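Local coordinates for protein alpha-1,4-endofucoidanase (Mariniflexile fucanivorans, PDB 6DLH) that hydrolyses alpha-1,4-linked fucoidan internally, here represented by its catalytic region and three calcium-binding immunoglobulin-like domains, at residues L51-F56 with V385-E390; S92-A97 with N118-R123; G436-H441 with S483-V488; L460-T465 with Y494-M499; L658-D663 with D689-K694. All blocks are in the same frame, centred on the assembly; numbering follows the deposited sequence.

Contact 1 of 5, residues L51-F56 with V385-E390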
# COMPACT_ATOMS: atom_id res chain seq x y z
N LEU A 51 -1.43 4.52 -4.09
CA LEU A 51 -0.22 4.84 -3.34
C LEU A 51 -0.60 5.52 -2.03
O LEU A 51 -0.87 6.72 -1.98
CB LEU A 51 0.71 5.70 -4.22
CG LEU A 51 2.02 6.17 -3.59
CD1 LEU A 51 2.86 4.99 -3.11
CD2 LEU A 51 2.82 7.02 -4.57
N PRO A 52 -0.65 4.76 -0.91
CA PRO A 52 -0.76 5.35 0.42
C PRO A 52 0.57 6.00 0.83
O PRO A 52 1.62 5.67 0.27
CB PRO A 52 -1.08 4.17 1.35
CG PRO A 52 -1.43 3.03 0.41
CD PRO A 52 -0.67 3.29 -0.88
N GLU A 53 0.49 6.91 1.80
CA GLU A 53 1.67 7.64 2.23
C GLU A 53 1.92 7.40 3.72
O GLU A 53 1.01 7.00 4.46
CB GLU A 53 1.50 9.13 1.93
CG GLU A 53 1.51 9.43 0.45
CD GLU A 53 1.36 10.90 0.11
OE1 GLU A 53 1.75 11.74 0.94
OE2 GLU A 53 0.84 11.21 -0.99
N ARG A 54 3.16 7.68 4.14
CA ARG A 54 3.64 7.58 5.51
C ARG A 54 3.41 6.16 6.01
O ARG A 54 2.55 5.94 6.85
CB ARG A 54 3.02 8.69 6.37
CG ARG A 54 3.13 10.07 5.74
CD ARG A 54 2.75 11.27 6.60
NE ARG A 54 3.69 11.51 7.69
CZ ARG A 54 4.90 12.07 7.57
NH1 ARG A 54 5.31 12.53 6.40
NH2 ARG A 54 5.69 12.16 8.62
N THR A 55 4.16 5.21 5.46
CA THR A 55 3.83 3.80 5.60
C THR A 55 4.61 3.15 6.75
O THR A 55 4.36 2.00 7.08
CB THR A 55 4.16 3.01 4.33
OG1 THR A 55 5.57 3.08 4.15
CG2 THR A 55 3.44 3.53 3.10
N PHE A 56 5.53 3.92 7.35
CA PHE A 56 6.53 3.41 8.28
C PHE A 56 5.92 3.14 9.66
O PHE A 56 4.83 3.60 9.97
CB PHE A 56 7.64 4.46 8.43
CG PHE A 56 7.12 5.87 8.56
CD1 PHE A 56 6.45 6.29 9.70
CD2 PHE A 56 7.28 6.78 7.52
CE1 PHE A 56 5.95 7.58 9.80
CE2 PHE A 56 6.79 8.07 7.63
CZ PHE A 56 6.13 8.48 8.77
N VAL A 385 -8.54 10.05 -2.27
CA VAL A 385 -9.09 11.18 -1.52
C VAL A 385 -8.11 11.67 -0.44
O VAL A 385 -7.90 12.87 -0.32
CB VAL A 385 -10.48 10.85 -0.95
CG1 VAL A 385 -10.91 11.81 0.16
CG2 VAL A 385 -11.53 10.79 -2.05
N ARG A 386 -7.53 10.75 0.35
CA ARG A 386 -6.61 11.12 1.41
C ARG A 386 -5.62 9.97 1.63
O ARG A 386 -5.99 8.89 2.09
CB ARG A 386 -7.38 11.48 2.68
CG ARG A 386 -6.58 12.27 3.71
CD ARG A 386 -7.29 12.46 5.04
NE ARG A 386 -8.56 13.14 4.92
CZ ARG A 386 -9.74 12.61 5.20
NH1 ARG A 386 -9.83 11.47 5.87
NH2 ARG A 386 -10.85 13.21 4.80
N THR A 387 -4.35 10.23 1.31
CA THR A 387 -3.39 9.15 1.21
C THR A 387 -2.59 8.96 2.50
O THR A 387 -2.01 7.90 2.71
CB THR A 387 -2.46 9.36 0.01
OG1 THR A 387 -1.88 10.66 0.16
CG2 THR A 387 -3.19 9.25 -1.32
N ASN A 388 -2.55 10.00 3.35
CA ASN A 388 -1.76 9.98 4.58
C ASN A 388 -2.37 9.00 5.59
O ASN A 388 -3.45 9.26 6.12
CB ASN A 388 -1.66 11.38 5.18
CG ASN A 388 -0.85 11.48 6.46
OD1 ASN A 388 -0.43 10.47 7.03
ND2 ASN A 388 -0.63 12.70 6.92
N LEU A 389 -1.66 7.90 5.88
CA LEU A 389 -2.16 6.85 6.75
C LEU A 389 -2.31 7.32 8.20
O LEU A 389 -2.97 6.66 8.99
CB LEU A 389 -1.24 5.63 6.68
CG LEU A 389 -1.20 4.88 5.35
CD1 LEU A 389 -0.11 3.82 5.35
CD2 LEU A 389 -2.55 4.24 5.03
N GLU A 390 -1.69 8.46 8.55
CA GLU A 390 -1.73 8.97 9.91
C GLU A 390 -2.90 9.95 10.08
O GLU A 390 -3.09 10.48 11.18
CB GLU A 390 -0.43 9.67 10.29
CG GLU A 390 0.81 8.79 10.23
CD GLU A 390 2.14 9.51 10.41
OE1 GLU A 390 2.22 10.72 10.10
OE2 GLU A 390 3.11 8.86 10.86
O HOH W 1 -1.04 13.39 1.91
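The edge of the Arg54 guanidinium is where Glu390 and Asn388 arrive, both oxygens lying near its plane. Arg54 NE donates to Glu390 OE1 at 2.9 Å with an N-H...O angle of 159°, a salt bridge that reaches the carboxylate from above its own plane. The two planes stand 58° apart. Glu390's other oxygen, OE2, approaches Phe56 CE1 obliquely at 3.3 Å and also accepts a hydrogen bond from Asn59. One face of the Phe56 ring carries the carbonyl carbon of Arg54, offset toward the rim.

Asn388 has CG anti to its backbone N (chi1 -180°), and its OD1 touches Arg54 CD at 3.3 Å while closing an Asx turn with Glu390 N. Further back, Glu53 N donates to Thr387 O at 2.8 Å, and Leu389 N returns a bond to Glu53 O at 3.2 Å. Leu389 CD2 packs on Pro52 CB at 4.0 Å. Glu53 OE2 accepts from Asn352 ND2 and makes a weak, unsettled bond with Thr387 OG1.

Glu53 and Asn388 thus form a single bridge between loops that follow neighbouring strands of the parallel sheet, 46-49 and 377-379, consistent with a GH29-like alpha/beta catalytic domain.

Contact 2 of 5, residues S92-A97 with N118-R123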
# COMPACT_ATOMS: atom_id res chain seq x y z
N SER A 92 12.07 6.85 0.46
CA SER A 92 12.55 5.69 -0.28
C SER A 92 12.94 4.52 0.62
O SER A 92 12.91 3.38 0.15
CB SER A 92 13.67 6.05 -1.23
OG SER A 92 14.82 6.48 -0.52
N PRO A 93 13.37 4.71 1.90
CA PRO A 93 13.59 3.59 2.81
C PRO A 93 12.34 2.81 3.23
O PRO A 93 12.42 1.61 3.49
CB PRO A 93 14.24 4.23 4.05
CG PRO A 93 14.79 5.54 3.54
CD PRO A 93 13.78 5.99 2.50
N THR A 94 11.20 3.50 3.31
CA THR A 94 9.98 2.90 3.82
C THR A 94 9.41 1.91 2.81
O THR A 94 9.03 2.30 1.70
CB THR A 94 8.97 3.98 4.23
OG1 THR A 94 8.48 4.61 3.05
CG2 THR A 94 9.57 5.00 5.18
N HIS A 95 9.36 0.63 3.21
CA HIS A 95 8.83 -0.47 2.40
C HIS A 95 7.46 -0.87 2.92
O HIS A 95 7.13 -0.61 4.08
CB HIS A 95 9.78 -1.68 2.45
CG HIS A 95 11.07 -1.48 1.72
ND1 HIS A 95 11.96 -0.48 2.06
CD2 HIS A 95 11.62 -2.16 0.69
CE1 HIS A 95 13.00 -0.53 1.26
NE2 HIS A 95 12.82 -1.56 0.41
N VAL A 96 6.67 -1.53 2.06
CA VAL A 96 5.32 -1.95 2.40
C VAL A 96 5.23 -3.47 2.46
O VAL A 96 4.15 -4.02 2.61
CB VAL A 96 4.27 -1.36 1.43
CG1 VAL A 96 4.28 0.15 1.43
CG2 VAL A 96 4.41 -1.91 0.02
N ALA A 97 6.38 -4.15 2.31
CA ALA A 97 6.44 -5.60 2.35
C ALA A 97 7.53 -6.03 3.33
O ALA A 97 8.56 -5.36 3.43
CB ALA A 97 6.69 -6.16 0.97
N ASN A 118 12.12 3.96 13.49
CA ASN A 118 13.14 3.26 12.72
C ASN A 118 12.59 1.95 12.15
O ASN A 118 13.38 1.09 11.74
CB ASN A 118 14.42 3.01 13.51
CG ASN A 118 15.33 4.23 13.58
OD1 ASN A 118 15.80 4.73 12.56
ND2 ASN A 118 15.57 4.71 14.79
N LEU A 119 11.26 1.79 12.11
CA LEU A 119 10.68 0.62 11.46
C LEU A 119 10.16 1.01 10.08
O LEU A 119 9.23 1.81 9.97
CB LEU A 119 9.58 0.02 12.35
CG LEU A 119 8.86 -1.20 11.77
CD1 LEU A 119 9.81 -2.39 11.59
CD2 LEU A 119 7.66 -1.59 12.62
N VAL A 120 10.79 0.45 9.04
CA VAL A 120 10.53 0.90 7.68
C VAL A 120 10.08 -0.28 6.83
O VAL A 120 10.20 -0.25 5.60
CB VAL A 120 11.73 1.64 7.04
CG1 VAL A 120 11.90 3.05 7.59
CG2 VAL A 120 13.04 0.86 7.13
N ALA A 121 9.56 -1.31 7.50
CA ALA A 121 8.79 -2.35 6.84
C ALA A 121 7.64 -2.76 7.76
O ALA A 121 7.62 -2.38 8.93
CB ALA A 121 9.67 -3.52 6.47
N PRO A 122 6.63 -3.51 7.26
CA PRO A 122 5.67 -4.17 8.14
C PRO A 122 6.33 -5.37 8.81
O PRO A 122 7.05 -6.12 8.15
CB PRO A 122 4.58 -4.62 7.16
CG PRO A 122 5.33 -4.85 5.86
CD PRO A 122 6.37 -3.75 5.83
N ARG A 123 6.09 -5.53 10.12
CA ARG A 123 6.66 -6.62 10.90
C ARG A 123 6.19 -7.95 10.31
O ARG A 123 5.00 -8.17 10.13
CB ARG A 123 6.27 -6.51 12.38
CG ARG A 123 6.80 -5.26 13.08
CD ARG A 123 6.10 -5.04 14.41
NE ARG A 123 4.89 -4.24 14.31
CZ ARG A 123 4.60 -3.19 15.09
NH1 ARG A 123 5.41 -2.84 16.07
NH2 ARG A 123 3.49 -2.50 14.89
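Thr94 and Val120 set their side chains at about a right angle, with Thr94 CG2 meeting Val120 CG1 at 3.9 Å. Each of these methyls sits anti to the carbonyl carbon of its own residue, beside the backbone N. Val120 CB settles against Pro93 O at 3.6 Å, and CG1 lies within loose reach of the Pro93 ring. On the other branch of the threonine, Thr94 OG1 bonds to Phe91 O.

His95 is turned differently: its CB comes against Val120 O, but CG swings beside its own backbone N (chi1 -70°) and carries the imidazole off to the flank. There ND1 donates to Pro93 O at 2.6 Å, the acceptor lying in the ring plane, while NE2 is bonded to Tyr204. The imidazole is therefore held at both nitrogens. The backbone of the same residue makes the hydrogen bond of the contact, His95 N to Val120 O at 2.7 Å, nearly straight at 169°.

Farther along, Pro122 lies against segment 92-97, CD reaching Ala97 N at 3.5 Å and CG lying 3.6 Å from Val96 O. Ala121 CB rests on Ala97 O. Ile102 of helix 100-104 covers His95, Val120 and Ala121, and Trp133 and Leu130 of helix 129-139 meet Val96 and Ala97.

A single backbone bond, with methyl and proline carbons set against carbonyl oxygens, thus joins the two loops in a buried setting where the threonine hydroxyl and the imidazole have partners.

Contact 3 of 5, residues G436-H441 with S483-V488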
# COMPACT_ATOMS: atom_id res chain seq x y z
N GLY A 436 -15.77 -32.53 -3.96
CA GLY A 436 -16.99 -32.93 -3.27
C GLY A 436 -18.00 -31.79 -3.13
O GLY A 436 -19.16 -32.04 -2.81
N GLN A 437 -17.57 -30.55 -3.38
CA GLN A 437 -18.42 -29.40 -3.15
C GLN A 437 -19.01 -28.89 -4.46
O GLN A 437 -18.34 -28.90 -5.49
CB GLN A 437 -17.65 -28.29 -2.42
CG GLN A 437 -17.24 -28.66 -1.00
CD GLN A 437 -18.42 -29.07 -0.15
OE1 GLN A 437 -19.39 -28.33 0.00
NE2 GLN A 437 -18.33 -30.26 0.43
N PRO A 438 -20.28 -28.41 -4.46
CA PRO A 438 -20.88 -27.82 -5.66
C PRO A 438 -20.11 -26.60 -6.15
O PRO A 438 -19.69 -25.76 -5.34
CB PRO A 438 -22.30 -27.42 -5.21
CG PRO A 438 -22.56 -28.26 -3.98
CD PRO A 438 -21.21 -28.41 -3.32
N TYR A 439 -19.91 -26.52 -7.47
CA TYR A 439 -19.20 -25.43 -8.12
C TYR A 439 -20.21 -24.55 -8.86
O TYR A 439 -21.11 -25.08 -9.51
CB TYR A 439 -18.15 -25.99 -9.08
CG TYR A 439 -17.15 -24.98 -9.60
CD1 TYR A 439 -15.97 -24.74 -8.92
CD2 TYR A 439 -17.38 -24.28 -10.77
CE1 TYR A 439 -15.05 -23.81 -9.38
CE2 TYR A 439 -16.48 -23.35 -11.25
CZ TYR A 439 -15.30 -23.11 -10.55
OH TYR A 439 -14.40 -22.19 -11.00
N SER A 440 -20.05 -23.22 -8.76
CA SER A 440 -20.93 -22.29 -9.45
C SER A 440 -20.28 -20.91 -9.61
O SER A 440 -19.98 -20.25 -8.62
CB SER A 440 -22.24 -22.18 -8.74
OG SER A 440 -23.25 -21.77 -9.65
N HIS A 441 -20.11 -20.47 -10.87
CA HIS A 441 -19.60 -19.14 -11.17
C HIS A 441 -20.30 -18.55 -12.39
O HIS A 441 -20.41 -19.20 -13.43
CB HIS A 441 -18.08 -19.14 -11.35
CG HIS A 441 -17.51 -17.78 -11.58
ND1 HIS A 441 -17.25 -16.90 -10.55
CD2 HIS A 441 -17.16 -17.14 -12.72
CE1 HIS A 441 -16.76 -15.78 -11.04
NE2 HIS A 441 -16.70 -15.90 -12.37
N SER A 483 -21.09 -24.57 -13.79
CA SER A 483 -21.54 -25.26 -12.60
C SER A 483 -21.43 -26.78 -12.76
O SER A 483 -21.30 -27.30 -13.86
CB SER A 483 -22.93 -24.83 -12.16
OG SER A 483 -23.92 -25.29 -13.06
N GLY A 484 -21.50 -27.45 -11.61
CA GLY A 484 -21.37 -28.89 -11.46
C GLY A 484 -20.88 -29.23 -10.06
O GLY A 484 -20.74 -28.33 -9.22
N THR A 485 -20.62 -30.51 -9.81
CA THR A 485 -19.99 -30.93 -8.57
C THR A 485 -18.80 -31.82 -8.89
O THR A 485 -18.98 -32.91 -9.43
CB THR A 485 -20.99 -31.62 -7.63
OG1 THR A 485 -22.03 -30.69 -7.35
CG2 THR A 485 -20.36 -32.07 -6.33
N PRO A 486 -17.56 -31.38 -8.59
CA PRO A 486 -16.39 -32.26 -8.71
C PRO A 486 -16.56 -33.39 -7.69
O PRO A 486 -17.06 -33.15 -6.59
CB PRO A 486 -15.21 -31.36 -8.31
CG PRO A 486 -15.85 -30.25 -7.48
CD PRO A 486 -17.21 -30.04 -8.11
N PRO A 487 -16.20 -34.65 -8.04
CA PRO A 487 -16.13 -35.73 -7.06
C PRO A 487 -15.03 -35.45 -6.04
O PRO A 487 -14.16 -34.61 -6.28
CB PRO A 487 -15.79 -36.97 -7.90
CG PRO A 487 -15.15 -36.42 -9.16
CD PRO A 487 -15.85 -35.10 -9.40
N VAL A 488 -15.08 -36.18 -4.91
CA VAL A 488 -14.12 -36.07 -3.82
C VAL A 488 -12.72 -36.42 -4.32
O VAL A 488 -11.73 -35.94 -3.79
CB VAL A 488 -14.53 -36.95 -2.61
CG1 VAL A 488 -13.61 -36.77 -1.42
CG2 VAL A 488 -15.98 -36.73 -2.20
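Gly484 O takes the shortest bond here, from Tyr439 N at 2.7 Å with an N-H...O angle of 170°, the donor lying nearly along the C=O axis. Pro438 CA adds a CA-H...O contact to the same oxygen. The return bond of this antiparallel hydrogen-bonded pair, Gly484 N to Tyr439 O, is longer at 3.2 Å. Tyr439 O is approached more closely by Ser483 CA, at 3.1 Å, so both carbonyls accept an N-H and a C-H together.

Ser440 and Ser483 follow as the non-hydrogen-bonded pair, with Ser440 OG meeting Ser483 CB at 4.0 Å. Tyr439 has CG anti to its backbone N (chi1 -168°); its ring leads away from the contact and its hydroxyl bonds to Pro431 O.

Beyond the ladder, prolines replace peptide donors. Pro486 CD presses on Gln437 O at 3.1 Å, and Thr485 lies beside Pro438, the two side chains pointing the same way, with OG1 against Pro438 CA at 3.5 Å. Gly436 N then regains a hydrogen bond, to Pro486 O at 3.0 Å. At the Gly436 backbone angles a side chain would crowd the preceding carbonyl oxygen.

The pair joins strands 439-444 and 479-484, the latter the middle strand of a three-stranded antiparallel sheet completed by 471-476. Gln437 faces Glu562, a calcium ligand of the next immunoglobulin-like domain, and Trp469 packs on Pro486.

Contact 4 of 5, residues L460-T465 with Y494-M499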
# COMPACT_ATOMS: atom_id res chain seq x y z
N LEU A 460 -21.89 -18.24 -25.50
CA LEU A 460 -20.63 -18.56 -24.84
C LEU A 460 -20.50 -20.08 -24.79
O LEU A 460 -21.43 -20.77 -24.36
CB LEU A 460 -20.59 -17.97 -23.42
CG LEU A 460 -19.39 -18.42 -22.58
CD1 LEU A 460 -18.12 -17.67 -22.96
CD2 LEU A 460 -19.67 -18.28 -21.09
N THR A 461 -19.33 -20.57 -25.21
CA THR A 461 -19.02 -21.99 -25.16
C THR A 461 -17.52 -22.15 -24.97
O THR A 461 -16.80 -21.17 -24.88
CB THR A 461 -19.62 -22.74 -26.36
OG1 THR A 461 -19.35 -24.13 -26.19
CG2 THR A 461 -19.11 -22.24 -27.70
N ALA A 462 -17.07 -23.41 -24.87
CA ALA A 462 -15.67 -23.69 -24.57
C ALA A 462 -15.09 -24.64 -25.61
O ALA A 462 -15.83 -25.22 -26.42
CB ALA A 462 -15.57 -24.28 -23.18
N SER A 463 -13.76 -24.75 -25.61
CA SER A 463 -13.03 -25.75 -26.38
C SER A 463 -11.71 -26.07 -25.67
O SER A 463 -11.09 -25.19 -25.08
CB SER A 463 -12.82 -25.32 -27.81
OG SER A 463 -12.07 -24.11 -27.89
N GLY A 464 -11.31 -27.35 -25.75
CA GLY A 464 -10.19 -27.85 -24.97
C GLY A 464 -10.63 -28.94 -24.00
O GLY A 464 -11.59 -29.66 -24.27
N THR A 465 -9.94 -29.03 -22.85
CA THR A 465 -10.09 -30.13 -21.90
C THR A 465 -10.77 -29.63 -20.62
O THR A 465 -10.12 -29.07 -19.74
CB THR A 465 -8.75 -30.82 -21.64
OG1 THR A 465 -8.26 -31.30 -22.90
CG2 THR A 465 -8.83 -31.96 -20.65
N TYR A 494 -7.13 -27.60 -14.53
CA TYR A 494 -7.64 -27.51 -15.89
C TYR A 494 -7.17 -26.22 -16.55
O TYR A 494 -6.96 -25.20 -15.89
CB TYR A 494 -9.17 -27.64 -15.93
CG TYR A 494 -9.73 -28.99 -15.58
CD1 TYR A 494 -9.92 -29.36 -14.25
CD2 TYR A 494 -10.08 -29.90 -16.56
CE1 TYR A 494 -10.43 -30.60 -13.91
CE2 TYR A 494 -10.60 -31.15 -16.24
CZ TYR A 494 -10.77 -31.50 -14.91
OH TYR A 494 -11.28 -32.72 -14.55
N THR A 495 -6.99 -26.29 -17.87
CA THR A 495 -6.69 -25.14 -18.71
C THR A 495 -7.48 -25.30 -20.01
O THR A 495 -7.28 -26.27 -20.75
CB THR A 495 -5.19 -25.02 -18.99
OG1 THR A 495 -4.50 -24.97 -17.74
CG2 THR A 495 -4.85 -23.80 -19.82
N PHE A 496 -8.36 -24.33 -20.28
CA PHE A 496 -9.16 -24.38 -21.50
C PHE A 496 -9.55 -22.96 -21.93
O PHE A 496 -9.33 -21.99 -21.21
CB PHE A 496 -10.37 -25.29 -21.30
CG PHE A 496 -11.22 -24.94 -20.10
CD1 PHE A 496 -10.81 -25.30 -18.82
CD2 PHE A 496 -12.41 -24.25 -20.25
CE1 PHE A 496 -11.59 -24.97 -17.72
CE2 PHE A 496 -13.19 -23.93 -19.15
CZ PHE A 496 -12.78 -24.29 -17.89
N GLU A 497 -10.15 -22.89 -23.12
CA GLU A 497 -10.55 -21.64 -23.73
C GLU A 497 -12.05 -21.45 -23.51
O GLU A 497 -12.82 -22.39 -23.70
CB GLU A 497 -10.27 -21.70 -25.24
CG GLU A 497 -8.82 -21.97 -25.59
CD GLU A 497 -7.89 -20.79 -25.41
OE1 GLU A 497 -7.08 -20.83 -24.46
OE2 GLU A 497 -7.97 -19.83 -26.21
N LEU A 498 -12.44 -20.23 -23.09
CA LEU A 498 -13.82 -19.81 -23.22
C LEU A 498 -13.97 -18.99 -24.49
O LEU A 498 -13.07 -18.24 -24.86
CB LEU A 498 -14.23 -19.02 -21.97
CG LEU A 498 -14.43 -19.85 -20.70
CD1 LEU A 498 -14.95 -18.98 -19.57
CD2 LEU A 498 -15.35 -21.03 -20.95
N MET A 499 -15.12 -19.13 -25.16
CA MET A 499 -15.31 -18.48 -26.44
C MET A 499 -16.61 -17.66 -26.45
O MET A 499 -17.71 -18.21 -26.41
CB MET A 499 -15.35 -19.52 -27.57
CG MET A 499 -14.07 -20.33 -27.66
SD MET A 499 -14.29 -21.67 -28.84
CE MET A 499 -15.63 -22.58 -28.09
O HOH W 2 -7.58 -29.04 -19.25
O HOH W 3 -7.72 -27.59 -23.10
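Met499 reaches over Thr461 and Ser463 of the neighbouring strand with every atom of its side chain. CB begins against Thr461 O at 3.5 Å, and CG stays beside that oxygen. SD then lies 3.4 Å from Ser463 OG, and a bend at chi3 (-60°) folds CE back over the strand, where it meets Ala462 O at 3.1 Å and Thr461 CG2 at 3.5 Å. Val506 and Asn508 of strand 505-513 border the same side chain.

The backbones beneath run antiparallel. Thr461 and Met499 exchange two hydrogen bonds, the shorter from Met499 N to Thr461 O at 2.7 Å, and Ser463 and Glu497 exchange a longer pair. On the other side of the sheet, Ala462 CB packs on Leu498 CD2 at 3.9 Å, beside Leu460; Trp423 and Leu443 cover both leucines.

Toward Thr465 the strands part, and two waters take over: one links Thr465 O to Thr495 N, the other Thr465 N to Thr495 O. Tyr494 presents its ring edge, at CD2, to Thr465 O at 3.3 Å.

Direct peptide pairing thus gives way to water bridges at one end. The two faces differ in chemistry: the leucines and Ala462 make an apolar side, while Met499, Thr461, Ser463 and Glu497 make a more polar one.

Contact 5 of 5, residues L658-D663 with D689-K694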
# COMPACT_ATOMS: atom_id res chain seq x y z
N LEU A 658 -2.93 20.11 29.91
CA LEU A 658 -2.61 18.96 30.73
C LEU A 658 -3.43 17.77 30.23
O LEU A 658 -4.63 17.91 29.97
CB LEU A 658 -2.93 19.26 32.20
CG LEU A 658 -2.10 20.36 32.86
CD1 LEU A 658 -2.53 20.57 34.31
CD2 LEU A 658 -0.60 20.07 32.78
N GLN A 659 -2.77 16.62 30.12
CA GLN A 659 -3.31 15.47 29.41
C GLN A 659 -3.30 14.24 30.32
O GLN A 659 -2.25 13.86 30.85
CB GLN A 659 -2.46 15.21 28.16
CG GLN A 659 -3.08 14.23 27.17
CD GLN A 659 -3.96 14.94 26.17
OE1 GLN A 659 -3.56 15.93 25.55
NE2 GLN A 659 -5.17 14.43 25.99
N LEU A 660 -4.48 13.62 30.48
CA LEU A 660 -4.60 12.34 31.15
C LEU A 660 -3.73 11.34 30.41
O LEU A 660 -3.90 11.14 29.21
CB LEU A 660 -6.07 11.90 31.16
CG LEU A 660 -6.36 10.52 31.75
CD1 LEU A 660 -6.16 10.50 33.26
CD2 LEU A 660 -7.78 10.07 31.41
N GLY A 661 -2.77 10.75 31.13
CA GLY A 661 -1.90 9.74 30.56
C GLY A 661 -0.51 10.29 30.29
O GLY A 661 0.44 9.53 30.11
N THR A 662 -0.40 11.63 30.28
CA THR A 662 0.88 12.30 30.08
C THR A 662 1.29 13.02 31.37
O THR A 662 2.43 12.89 31.82
CB THR A 662 0.84 13.22 28.85
OG1 THR A 662 0.27 12.52 27.74
CG2 THR A 662 2.20 13.76 28.46
N ASP A 663 0.34 13.77 31.94
CA ASP A 663 0.65 14.67 33.05
C ASP A 663 0.12 14.11 34.37
O ASP A 663 0.67 14.41 35.43
CB ASP A 663 0.14 16.09 32.76
CG ASP A 663 0.70 16.67 31.47
OD1 ASP A 663 1.93 16.89 31.41
OD2 ASP A 663 -0.09 16.88 30.53
N ASP A 689 -11.74 18.65 27.59
CA ASP A 689 -12.57 17.46 27.39
C ASP A 689 -12.27 16.46 28.50
O ASP A 689 -11.49 16.74 29.41
CB ASP A 689 -12.39 16.88 25.98
CG ASP A 689 -10.98 16.40 25.66
OD1 ASP A 689 -10.22 16.08 26.60
OD2 ASP A 689 -10.65 16.34 24.45
N ALA A 690 -12.87 15.27 28.36
CA ALA A 690 -12.78 14.19 29.34
C ALA A 690 -11.34 13.94 29.78
O ALA A 690 -11.11 13.53 30.91
CB ALA A 690 -13.42 12.94 28.78
N ASN A 691 -10.38 14.22 28.89
CA ASN A 691 -9.02 13.70 29.03
C ASN A 691 -8.00 14.82 29.22
O ASN A 691 -6.82 14.54 29.46
CB ASN A 691 -8.63 12.84 27.83
CG ASN A 691 -9.44 11.57 27.70
OD1 ASN A 691 -9.30 10.64 28.49
ND2 ASN A 691 -10.29 11.51 26.68
N SER A 692 -8.44 16.09 29.11
CA SER A 692 -7.51 17.21 29.05
C SER A 692 -8.06 18.45 29.75
O SER A 692 -9.26 18.73 29.68
CB SER A 692 -7.12 17.50 27.62
OG SER A 692 -8.27 17.78 26.84
N TRP A 693 -7.15 19.21 30.38
CA TRP A 693 -7.46 20.46 31.06
C TRP A 693 -6.51 21.54 30.56
O TRP A 693 -5.30 21.32 30.47
CB TRP A 693 -7.35 20.29 32.59
CG TRP A 693 -8.37 19.36 33.18
CD1 TRP A 693 -8.45 18.01 33.01
CD2 TRP A 693 -9.47 19.72 34.05
NE1 TRP A 693 -9.52 17.50 33.69
CE2 TRP A 693 -10.16 18.52 34.34
CE3 TRP A 693 -9.93 20.92 34.60
CZ2 TRP A 693 -11.29 18.50 35.16
CZ3 TRP A 693 -11.05 20.90 35.40
CH2 TRP A 693 -11.72 19.70 35.68
N LYS A 694 -7.06 22.72 30.21
CA LYS A 694 -6.25 23.78 29.63
C LYS A 694 -5.92 24.86 30.66
O LYS A 694 -6.81 25.43 31.29
CB LYS A 694 -6.91 24.39 28.38
CG LYS A 694 -6.09 25.46 27.67
CD LYS A 694 -6.68 25.93 26.36
CE LYS A 694 -7.81 26.93 26.51
NZ LYS A 694 -8.45 27.22 25.21
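Asn691 and Leu660 meet through one of the two shortest bonds of the contact, but the segment prepares for it from Asp689. Asp689 opens a type I beta turn ending at Ser692, and its OD1 grips the turn from within: Asn691 N donates at 3.0 Å, an Asx turn, and Ser692 OG at 2.6 Å, reaching that oxygen from opposite faces of the carboxylate plane.

Asn691 then offers its carbonyl to Leu660 N at 2.7 Å and 170°. Leu660 CB lies 3.2 Å from the same oxygen, and Asn691 OD1 touches Leu660 CD2 at 3.3 Å, the two side chains crossing obliquely.

Ser692 starts the strand. Its CA makes a CA-H...O contact with Leu658 O, 3.1 Å away. Gln659, whose CD is turned by chi2 (89°), has NE2 4.0 Å from Ser692 CB in this non-hydrogen-bonded pair.

Trp693 and Leu658 form the hydrogen-bonded pair, Leu658 N to Trp693 O at 2.7 Å and Trp693 N back to Leu658 O. The indole itself leads off toward Ile685 and Gln687.

On the first segment, Gln659 O accepts from both Thr662 N and Asp663 N, while Asp663 OD2 accepts from Gln659 N through its anti lone pair, tying this bend together. It precedes the calcium ligands Asp666, Glu668 and Asp670. The whole is a beta hairpin turn at 689-692 against an edge strand of an immunoglobulin-like domain.

Contacts 1 and 2 belong to the catalytic region and touch each other, Phe56 and Thr55 of the first packing on the loop bearing Thr94 and Val96; contact 2 is wholly buried, contact 1 only partly. Both join loops rather than strands, one with a salt bridge, the other by one backbone hydrogen bond and van der Waals packing. Contacts 3, 4 and 5 are antiparallel strand pairings in immunoglobulin-like domains. Contacts 3 and 4 share one domain, their centres about 17 Å apart and their segments alternating along the chain, but they lie in its two separate sheets; contact 3 is the most exposed. Contact 5 repeats strand pairing in another domain, about 67 Å between centres from contact 4.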